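Local coordinates for protein peptidase M14, carboxypeptidase A (Thermoplasmatales archaeon SCGC AB-540-F20, PDB 4XED) that probably trims C-terminal residues from peptides as a zinc carboxypeptidase of the M14 family and carries this calcium-binding PKD domain as an accessory module that may bind other proteins, at residues Asp5-Pro10 against Asp36-Tyr41; Tyr40-Gly45 against Glu51-Tyr56. One frame throughout, in Å; residues are numbered along the deposited sequence. Where two conformers were deposited one is given.

Overall arrangement
The chain enters through the loop 5-10, which leads into strand 11-13 of the three-stranded sheet. Contact 1 brings this loop against 36-41, closing a long loop that takes in strands 11-13 and 24-29 and the calcium ligands Asp32 and Asn34. Strand 38-43 then runs on into contact 2, where 40-45 meets 51-56 across a short beta hairpin. The two closures follow one another along the chain and overlap at Tyr40 and Tyr41. Contact 1 ties the N-terminal loop and the calcium site to the four-stranded sheet. Contact 2 joins an edge strand of that sheet, 49-56, to its neighbour. The probable hydrogen bond Tyr56 N to Ile38 O, 2.8 Å, links the contacts directly.

Contact 1: Asp5-Pro10 against Asp36-Tyr41; sequences DPPNIP and DNITYY. With CA (calcium ion), chain B.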
loop_
_atom_site.group_PDB
_atom_site.type_symbol
_atom_site.label_atom_id
_atom_site.label_comp_id
_atom_site.label_asym_id
_atom_site.label_seq_id
_atom_site.Cartn_x
_atom_site.Cartn_y
_atom_site.Cartn_z
ATOM N N ASP A 5 7.139 -19.296 0.295
ATOM C CA ASP A 5 7.132 -18.308 1.387
ATOM C C ASP A 5 6.238 -17.136 1.014
ATOM O O ASP A 5 6.107 -16.823 -0.161
ATOM C CB ASP A 5 8.570 -17.824 1.631
ATOM C CG ASP A 5 9.539 -18.967 1.828
ATOM O OD1 ASP A 5 9.385 -19.682 2.838
ATOM O OD2 ASP A 5 10.438 -19.168 0.958
ATOM N N PRO A 6 5.654 -16.455 2.016
ATOM C CA PRO A 6 4.824 -15.287 1.703
ATOM C C PRO A 6 5.679 -14.087 1.377
ATOM O O PRO A 6 6.863 -14.037 1.736
ATOM C CB PRO A 6 4.053 -15.043 3.002
ATOM C CG PRO A 6 4.988 -15.479 4.054
ATOM C CD PRO A 6 5.785 -16.642 3.475
ATOM N N PRO A 7 5.088 -13.098 0.695
ATOM C CA PRO A 7 5.862 -11.888 0.463
ATOM C C PRO A 7 6.268 -11.236 1.769
ATOM O O PRO A 7 5.629 -11.410 2.828
ATOM C CB PRO A 7 4.883 -10.978 -0.295
ATOM C CG PRO A 7 3.901 -11.897 -0.923
ATOM C CD PRO A 7 3.745 -13.013 0.080
ATOM N N ASN A 8 7.351 -10.472 1.670
ATOM C CA ASN A 8 7.738 -9.587 2.749
ATOM C C ASN A 8 6.702 -8.492 2.962
ATOM O O ASN A 8 5.870 -8.206 2.101
ATOM C CB ASN A 8 9.125 -9.054 2.461
ATOM C CG ASN A 8 10.139 -10.151 2.526
ATOM O OD1 ASN A 8 10.212 -10.864 3.516
ATOM N ND2 ASN A 8 10.856 -10.366 1.443
ATOM N N ILE A 9 6.747 -7.860 4.111
ATOM C CA ILE A 9 5.808 -6.811 4.405
ATOM C C ILE A 9 6.090 -5.605 3.508
ATOM O O ILE A 9 7.240 -5.123 3.422
ATOM C CB ILE A 9 5.973 -6.389 5.867
ATOM C CG1 ILE A 9 5.680 -7.557 6.792
ATOM C CG2 ILE A 9 5.049 -5.276 6.186
ATOM C CD1 ILE A 9 5.977 -7.305 8.260
ATOM N N PRO A 10 5.041 -5.046 2.874
ATOM C CA PRO A 10 5.301 -3.892 2.019
ATOM C C PRO A 10 5.752 -2.647 2.744
ATOM O O PRO A 10 5.411 -2.413 3.907
ATOM C CB PRO A 10 3.946 -3.646 1.343
ATOM C CG PRO A 10 3.279 -5.009 1.341
ATOM C CD PRO A 10 3.682 -5.591 2.641
ATOM N N ASP A 36 8.299 -14.521 -6.674
ATOM C CA ASP A 36 6.963 -14.619 -7.244
ATOM C C ASP A 36 6.392 -13.237 -7.540
ATOM O O ASP A 36 6.671 -12.271 -6.838
ATOM C CB ASP A 36 6.020 -15.281 -6.247
ATOM C CG ASP A 36 6.426 -16.701 -5.890
ATOM O OD1 ASP A 36 7.036 -17.405 -6.730
ATOM O OD2 ASP A 36 6.090 -17.139 -4.775
ATOM N N ASN A 37 5.569 -13.158 -8.585
ATOM C CA ASN A 37 4.720 -12.003 -8.787
ATOM C C ASN A 37 3.765 -11.863 -7.622
ATOM O O ASN A 37 3.406 -12.862 -6.969
ATOM C CB ASN A 37 3.910 -12.151 -10.063
ATOM C CG ASN A 37 4.732 -12.027 -11.318
ATOM O OD1 ASN A 37 5.874 -11.570 -11.320
ATOM N ND2 ASN A 37 4.137 -12.444 -12.415
ATOM N N ILE A 38 3.382 -10.627 -7.320
ATOM C CA ILE A 38 2.466 -10.368 -6.201
ATOM C C ILE A 38 1.388 -9.337 -6.537
ATOM O O ILE A 38 1.545 -8.518 -7.449
ATOM C CB ILE A 38 3.190 -9.925 -4.862
ATOM C CG1 ILE A 38 3.686 -8.462 -4.883
ATOM C CG2 ILE A 38 4.319 -10.887 -4.519
ATOM C CD1 ILE A 38 4.858 -8.185 -5.771
ATOM N N THR A 39 0.299 -9.376 -5.772
ATOM C CA THR A 39 -0.749 -8.373 -5.821
ATOM C C THR A 39 -0.768 -7.659 -4.468
ATOM O O THR A 39 -0.352 -8.227 -3.460
ATOM C CB THR A 39 -2.146 -8.945 -6.136
ATOM O OG1 THR A 39 -2.467 -10.005 -5.227
ATOM C CG2 THR A 39 -2.200 -9.448 -7.579
ATOM N N TYR A 40 -1.235 -6.416 -4.457
ATOM C CA TYR A 40 -1.295 -5.604 -3.257
ATOM C C TYR A 40 -2.736 -5.317 -2.842
ATOM O O TYR A 40 -3.598 -5.103 -3.685
ATOM C CB TYR A 40 -0.592 -4.259 -3.478
ATOM C CG TYR A 40 0.900 -4.342 -3.706
ATOM C CD1 TYR A 40 1.794 -4.332 -2.633
ATOM C CD2 TYR A 40 1.418 -4.427 -4.987
ATOM C CE1 TYR A 40 3.169 -4.395 -2.835
ATOM C CE2 TYR A 40 2.795 -4.505 -5.206
ATOM C CZ TYR A 40 3.664 -4.477 -4.120
ATOM O OH TYR A 40 5.036 -4.562 -4.244
ATOM N N TYR A 41 -2.958 -5.290 -1.533
ATOM C CA TYR A 41 -4.227 -4.862 -0.937
ATOM C C TYR A 41 -3.877 -3.621 -0.136
ATOM O O TYR A 41 -3.083 -3.684 0.796
ATOM C CB TYR A 41 -4.850 -5.955 -0.063
ATOM C CG TYR A 41 -6.227 -5.631 0.415
ATOM C CD1 TYR A 41 -6.440 -4.668 1.394
ATOM C CD2 TYR A 41 -7.339 -6.307 -0.090
ATOM C CE1 TYR A 41 -7.681 -4.376 1.842
ATOM C CE2 TYR A 41 -8.625 -6.012 0.369
ATOM C CZ TYR A 41 -8.781 -5.030 1.339
ATOM O OH TYR A 41 -10.020 -4.702 1.852
HETATM CA CA CA B . 6.211 -16.775 -2.474
#
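Asp36 and Asp5 meet through a calcium ion. Asp36 gives a carboxylate oxygen, with OD2 2.3 Å from the calcium. Asp5 gives its backbone carbonyl, with O also 2.3 Å from the metal. The Asp36 CG sits beside its own backbone N (chi1 -62°), and its CB points toward the N-terminal loop, which helps bring OD2 to the ion. Asn4, Asp32, Asn34 and Asp82 complete the site.

Two residues on, Ile38 begins the strand. In the conformer given, its CG2 branch touches the ring of Pro7, with Ile38 CG2 3.8 Å from Pro7 CG. The two side chains run past each other in opposite directions. In this conformer CG1 lies between the backbone N and the carbonyl carbon (chi1 76°), while CG2 lies beside the N and makes the touch. Pro7 also packs on Ala80 of strand 72-82.

Tyr40 comes next on the same side of the strand. Its ring meets Pro10 at the edge, near the ring plane, with Pro10 CG 4.2 Å from Tyr40 CE1. The phenol oxygen is held by the backbone N of Thr30. Pro10 reaches Ala78 and Ala80 as well, so the proline helps cover the sheet.

The contact is small, 138 Å² in all, and no direct hydrogen bond crosses it. It joins the loop before strand 11-13 to strand 38-43 by metal ligation at one end and apolar touches farther along. The carboxylates of Asp32, Asp36 and Asp82 gather round one calcium, which would probably offset their mutual repulsion.

Contact 2: Tyr40-Gly45 against Glu51-Tyr56; sequences YYIEWG and EWIGPY
Tyr41 sets its CB over the indole of Trp52 and turns the edge of its ring to it, at an antiparallel beta hairpin where a G1 bulge breaks the pairing. Trp52 and Ile53 both face Tyr40 at this bulge. The positive phi of Trp52 fits its first position. Tyr40 and Ile53 form a hydrogen-bonded pair: Tyr40 N donates to Ile53 O at 2.9 Å, and Ile53 N returns a bond to Tyr40 O.

The Tyr41 CB stands over the face of the indole, 3.6 Å from the centroid of the Trp52 six-membered ring and close to its normal. This is a CH-pi contact. The phenol ring presents its edge to the indole face, with the planes at 62°. Its CD2 reaches Trp52 NE1 at 3.7 Å. The CG of Tyr41 is anti to the backbone N (chi1 -172°), which carries the ring past the indole and alongside Glu51. There Tyr41 and Glu51 point the same way, with ring and carboxylate planes 24° apart. Glu51 CG lies 3.7 Å from Tyr41 CE2, and the carboxylate accepts its hydrogen bond from Thr49. Lys79 and Lys81 make cation-pi contacts with Tyr41 and Trp52 respectively.

Tyr40, Ile42 and Ile53 pack on the other side of the hairpin, toward the three-stranded sheet of this PKD beta sandwich. Ile42 and Ile53 both touch Phe64 there. In the conformer given for Ile53, Ile42 CD1 is 4.0 Å from Ile53 CD1. The side chains of Tyr56 and Tyr40 cross at about a right angle. Tyr56 CD2 comes in at the edge of the Tyr40 ring, 3.8 Å from Tyr40 CD2.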
loop_
_atom_site.group_PDB
_atom_site.type_symbol
_atom_site.label_atom_id
_atom_site.label_comp_id
_atom_site.label_asym_id
_atom_site.label_seq_id
_atom_site.Cartn_x
_atom_site.Cartn_y
_atom_site.Cartn_z
ATOM N N TYR A 40 -1.235 -6.416 -4.457
ATOM C CA TYR A 40 -1.295 -5.604 -3.257
ATOM C C TYR A 40 -2.736 -5.317 -2.842
ATOM O O TYR A 40 -3.598 -5.103 -3.685
ATOM C CB TYR A 40 -0.592 -4.259 -3.478
ATOM C CG TYR A 40 0.900 -4.342 -3.706
ATOM C CD1 TYR A 40 1.794 -4.332 -2.633
ATOM C CD2 TYR A 40 1.418 -4.427 -4.987
ATOM C CE1 TYR A 40 3.169 -4.395 -2.835
ATOM C CE2 TYR A 40 2.795 -4.505 -5.206
ATOM C CZ TYR A 40 3.664 -4.477 -4.120
ATOM O OH TYR A 40 5.036 -4.562 -4.244
ATOM N N TYR A 41 -2.958 -5.290 -1.533
ATOM C CA TYR A 41 -4.227 -4.862 -0.937
ATOM C C TYR A 41 -3.877 -3.621 -0.136
ATOM O O TYR A 41 -3.083 -3.684 0.796
ATOM C CB TYR A 41 -4.850 -5.955 -0.063
ATOM C CG TYR A 41 -6.227 -5.631 0.415
ATOM C CD1 TYR A 41 -6.440 -4.668 1.394
ATOM C CD2 TYR A 41 -7.339 -6.307 -0.090
ATOM C CE1 TYR A 41 -7.681 -4.376 1.842
ATOM C CE2 TYR A 41 -8.625 -6.012 0.369
ATOM C CZ TYR A 41 -8.781 -5.030 1.339
ATOM O OH TYR A 41 -10.020 -4.702 1.852
ATOM N N ILE A 42 -4.416 -2.477 -0.554
ATOM C CA ILE A 42 -4.143 -1.182 0.061
ATOM C C ILE A 42 -5.426 -0.659 0.713
ATOM O O ILE A 42 -6.491 -0.633 0.084
ATOM C CB ILE A 42 -3.647 -0.188 -0.992
ATOM C CG1 ILE A 42 -2.337 -0.698 -1.625
ATOM C CG2 ILE A 42 -3.518 1.224 -0.420
ATOM C CD1 ILE A 42 -1.953 0.052 -2.868
ATOM N N GLU A 43 -5.293 -0.191 1.955
ATOM C CA GLU A 43 -6.318 0.585 2.661
ATOM C C GLU A 43 -5.842 2.025 2.731
ATOM O O GLU A 43 -4.725 2.290 3.174
ATOM C CB GLU A 43 -6.500 0.082 4.087
ATOM C CG GLU A 43 -7.044 -1.301 4.203
ATOM C CD GLU A 43 -7.093 -1.787 5.636
ATOM O OE1 GLU A 43 -6.460 -1.166 6.528
ATOM O OE2 GLU A 43 -7.781 -2.796 5.880
ATOM N N TRP A 44 -6.650 2.969 2.274
ATOM C CA TRP A 44 -6.282 4.375 2.374
ATOM C C TRP A 44 -6.646 4.997 3.740
ATOM O O TRP A 44 -6.348 6.165 4.007
ATOM C CB TRP A 44 -6.935 5.187 1.250
ATOM C CG TRP A 44 -6.417 4.820 -0.117
ATOM C CD1 TRP A 44 -7.090 4.189 -1.107
ATOM C CD2 TRP A 44 -5.105 5.074 -0.630
ATOM N NE1 TRP A 44 -6.291 4.020 -2.210
ATOM C CE2 TRP A 44 -5.061 4.557 -1.942
ATOM C CE3 TRP A 44 -3.948 5.690 -0.109
ATOM C CZ2 TRP A 44 -3.921 4.677 -2.754
ATOM C CZ3 TRP A 44 -2.818 5.786 -0.898
ATOM C CH2 TRP A 44 -2.814 5.275 -2.202
ATOM N N GLY A 45 -7.303 4.221 4.600
ATOM C CA GLY A 45 -7.625 4.634 5.953
ATOM C C GLY A 45 -8.953 5.352 6.102
ATOM O O GLY A 45 -9.347 5.686 7.228
ATOM N N GLU A 51 -8.086 -3.445 -4.025
ATOM C CA GLU A 51 -8.235 -4.836 -3.583
ATOM C C GLU A 51 -7.512 -5.810 -4.494
ATOM O O GLU A 51 -8.010 -6.254 -5.528
ATOM C CB GLU A 51 -9.710 -5.203 -3.386
ATOM C CG GLU A 51 -10.295 -4.236 -2.366
ATOM C CD GLU A 51 -11.629 -4.637 -1.764
ATOM O OE1 GLU A 51 -12.207 -5.674 -2.168
ATOM O OE2 GLU A 51 -12.095 -3.883 -0.873
ATOM N N TRP A 52 -6.302 -6.155 -4.082
ATOM C CA TRP A 52 -5.479 -7.119 -4.800
ATOM C C TRP A 52 -5.187 -6.658 -6.234
ATOM O O TRP A 52 -5.476 -7.333 -7.228
ATOM C CB TRP A 52 -6.076 -8.515 -4.735
ATOM C CG TRP A 52 -6.269 -9.000 -3.327
ATOM C CD1 TRP A 52 -7.449 -9.375 -2.758
ATOM C CD2 TRP A 52 -5.270 -9.126 -2.296
ATOM N NE1 TRP A 52 -7.253 -9.742 -1.467
ATOM C CE2 TRP A 52 -5.932 -9.593 -1.147
ATOM C CE3 TRP A 52 -3.889 -8.911 -2.242
ATOM C CZ2 TRP A 52 -5.263 -9.863 0.045
ATOM C CZ3 TRP A 52 -3.228 -9.158 -1.025
ATOM C CH2 TRP A 52 -3.921 -9.637 0.091
ATOM N N ILE A 53 -4.625 -5.467 -6.325
ATOM C CA ILE A 53 -4.225 -4.912 -7.610
ATOM C C ILE A 53 -2.894 -5.524 -8.068
ATOM O O ILE A 53 -2.042 -5.878 -7.238
ATOM C CB ILE A 53 -4.146 -3.377 -7.547
ATOM C CG1 ILE A 53 -3.277 -2.933 -6.360
ATOM C CG2 ILE A 53 -5.563 -2.778 -7.485
ATOM C CD1 ILE A 53 -2.919 -1.525 -6.396
ATOM N N GLY A 54 -2.744 -5.675 -9.386
ATOM C CA GLY A 54 -1.620 -6.397 -9.950
ATOM C C GLY A 54 -2.111 -7.512 -10.856
ATOM O O GLY A 54 -3.226 -7.465 -11.338
ATOM N N PRO A 55 -1.290 -8.529 -11.099
ATOM C CA PRO A 55 0.031 -8.746 -10.478
ATOM C C PRO A 55 1.108 -7.791 -10.961
ATOM O O PRO A 55 1.045 -7.260 -12.083
ATOM C CB PRO A 55 0.376 -10.183 -10.896
ATOM C CG PRO A 55 -0.392 -10.408 -12.158
ATOM C CD PRO A 55 -1.675 -9.648 -11.970
ATOM N N TYR A 56 2.098 -7.616 -10.090
ATOM C CA TYR A 56 3.320 -6.873 -10.348
ATOM C C TYR A 56 4.519 -7.779 -10.095
ATOM O O TYR A 56 4.414 -8.781 -9.369
ATOM C CB TYR A 56 3.418 -5.659 -9.447
ATOM C CG TYR A 56 2.318 -4.651 -9.677
ATOM C CD1 TYR A 56 2.328 -3.804 -10.778
ATOM C CD2 TYR A 56 1.254 -4.558 -8.789
ATOM C CE1 TYR A 56 1.303 -2.869 -10.964
ATOM C CE2 TYR A 56 0.230 -3.640 -8.976
ATOM C CZ TYR A 56 0.258 -2.800 -10.053
ATOM O OH TYR A 56 -0.773 -1.899 -10.226
#